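Local coordinates for uncharacterized protein SMc04130 (Sinorhizobium meliloti, PDB 3JU2) that is of unknown function but binds a zinc ion in a TIM barrel of the xylose isomerase-like kind, at residues 203-208 against 247-252. Residues are numbered along the deposited sequence; the frame is centred on the assembly and turned at random.
Sequences AHHICD and EVEIFS. With ZN (zinc ion), chain D.
The imidazole of His205 has the carboxylate of Glu247 over one face, with OE2 3.0 Å from NE2 and displaced toward the rim of the ring. The two side chains run side by side, their planes 33° apart, and the angle is too poor for a direct hydrogen bond. Instead, NE2 donates in the ring plane to a water at 2.7 Å, which in turn donates to Glu247 OE1. At another part of the edge ND1 binds zinc at 2.3 Å. Glu249 OE1 takes the same ion at 2.1 Å. Its carboxylate is turned 79° from the ring. Glu247 illustrates how a second-shell residue can position a metal ligand: Thr63 and Asn11 hold its oxygens, and the water bridge would help fix the rotation of the histidine. Replacing Glu247 with alanine removes the carboxylate, which is likely to leave Thr63, Asn11 and the bridging water without their partner and the histidine freer to turn. Strands 201-206 and 246-248 pair in parallel beside the site: Glu247 N donates to His204 O, Ile206 N to Glu247 O (2.8 Å), and Glu249 N to Ile206 O. On the sheet face opposite His205, Ile206 CD1 meets Val248 CG2 at 3.9 Å. Glu143 and Asp178 complete the coordination; a metal site at the C-terminal ends of the strands is characteristic of xylose isomerase-like TIM barrels.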
# COMPACT_ATOMS: atom_id res chain seq x y z
N ALA A 203 3.59 -13.24 -16.02
CA ALA A 203 2.22 -12.79 -16.29
C ALA A 203 2.07 -11.30 -16.08
O ALA A 203 2.84 -10.68 -15.33
CB ALA A 203 1.20 -13.56 -15.42
N HIS A 204 1.05 -10.74 -16.73
CA HIS A 204 0.73 -9.33 -16.60
C HIS A 204 -0.79 -9.21 -16.44
O HIS A 204 -1.57 -9.60 -17.33
CB HIS A 204 1.26 -8.57 -17.83
CG HIS A 204 0.87 -7.13 -17.88
ND1 HIS A 204 0.88 -6.42 -19.05
CD2 HIS A 204 0.51 -6.25 -16.91
CE1 HIS A 204 0.51 -5.17 -18.82
NE2 HIS A 204 0.28 -5.04 -17.52
N HIS A 205 -1.22 -8.69 -15.29
CA HIS A 205 -2.66 -8.57 -14.99
C HIS A 205 -3.08 -7.13 -15.08
O HIS A 205 -2.36 -6.23 -14.61
CB HIS A 205 -3.04 -9.11 -13.62
CG HIS A 205 -2.72 -10.56 -13.41
ND1 HIS A 205 -3.05 -11.23 -12.26
CD2 HIS A 205 -2.10 -11.47 -14.21
CE1 HIS A 205 -2.64 -12.48 -12.34
NE2 HIS A 205 -2.06 -12.65 -13.51
N ILE A 206 -4.25 -6.91 -15.65
CA ILE A 206 -4.74 -5.58 -15.87
C ILE A 206 -6.13 -5.32 -15.31
O ILE A 206 -6.88 -6.21 -15.11
CB ILE A 206 -4.61 -5.16 -17.34
CG1 ILE A 206 -5.28 -6.18 -18.24
CG2 ILE A 206 -3.19 -5.07 -17.72
CD1 ILE A 206 -5.69 -5.64 -19.57
N CYS A 207 -6.42 -4.05 -15.08
CA CYS A 207 -7.55 -3.52 -14.36
C CYS A 207 -7.19 -2.08 -14.06
O CYS A 207 -6.29 -1.59 -14.63
CB CYS A 207 -7.84 -4.30 -13.09
SG CYS A 207 -6.57 -4.36 -11.92
N ASP A 208 -7.89 -1.41 -13.17
CA ASP A 208 -7.59 -0.03 -12.89
C ASP A 208 -7.82 0.32 -11.44
O ASP A 208 -8.53 -0.34 -10.76
CB ASP A 208 -8.39 0.91 -13.79
CG ASP A 208 -7.59 2.11 -14.28
OD1 ASP A 208 -7.94 2.62 -15.33
OD2 ASP A 208 -6.66 2.55 -13.63
N GLU A 247 -3.86 -10.03 -18.94
CA GLU A 247 -4.92 -10.78 -18.27
C GLU A 247 -5.81 -9.88 -17.41
O GLU A 247 -5.38 -9.35 -16.38
CB GLU A 247 -4.30 -11.93 -17.48
CG GLU A 247 -5.26 -12.75 -16.60
CD GLU A 247 -4.52 -13.62 -15.58
OE1 GLU A 247 -3.61 -14.40 -15.99
OE2 GLU A 247 -4.84 -13.54 -14.36
N VAL A 248 -7.05 -9.70 -17.86
CA VAL A 248 -8.04 -8.93 -17.11
C VAL A 248 -8.50 -9.60 -15.80
O VAL A 248 -9.19 -10.64 -15.83
CB VAL A 248 -9.26 -8.58 -17.96
CG1 VAL A 248 -10.22 -7.68 -17.18
CG2 VAL A 248 -8.84 -7.86 -19.22
N GLU A 249 -8.17 -8.96 -14.68
CA GLU A 249 -8.60 -9.41 -13.35
C GLU A 249 -9.27 -8.27 -12.56
O GLU A 249 -8.61 -7.37 -12.01
CB GLU A 249 -7.43 -10.01 -12.57
CG GLU A 249 -7.83 -10.66 -11.24
CD GLU A 249 -6.65 -11.21 -10.49
OE1 GLU A 249 -5.60 -10.54 -10.51
OE2 GLU A 249 -6.74 -12.31 -9.90
N ILE A 250 -10.60 -8.30 -12.53
CA ILE A 250 -11.39 -7.25 -11.91
C ILE A 250 -12.25 -7.88 -10.81
O ILE A 250 -12.97 -8.83 -11.07
CB ILE A 250 -12.33 -6.57 -12.96
CG1 ILE A 250 -11.51 -5.81 -14.01
CG2 ILE A 250 -13.28 -5.60 -12.26
CD1 ILE A 250 -12.32 -5.38 -15.20
N PHE A 251 -12.13 -7.39 -9.57
CA PHE A 251 -13.09 -7.77 -8.52
C PHE A 251 -13.94 -6.54 -8.31
O PHE A 251 -13.43 -5.49 -7.85
CB PHE A 251 -12.43 -8.15 -7.18
CG PHE A 251 -11.29 -9.15 -7.30
CD1 PHE A 251 -11.29 -10.17 -8.24
CD2 PHE A 251 -10.23 -9.08 -6.40
CE1 PHE A 251 -10.22 -11.08 -8.32
CE2 PHE A 251 -9.16 -9.99 -6.48
CZ PHE A 251 -9.17 -11.00 -7.44
N SER A 252 -15.21 -6.62 -8.72
CA SER A 252 -16.09 -5.44 -8.66
C SER A 252 -17.49 -5.83 -8.14
O SER A 252 -18.41 -6.11 -8.93
CB SER A 252 -16.20 -4.80 -10.04
OG SER A 252 -17.09 -3.68 -10.02
ZN ZN D . -3.56 -10.23 -10.27
O HOH W 1 -1.57 -15.17 -14.27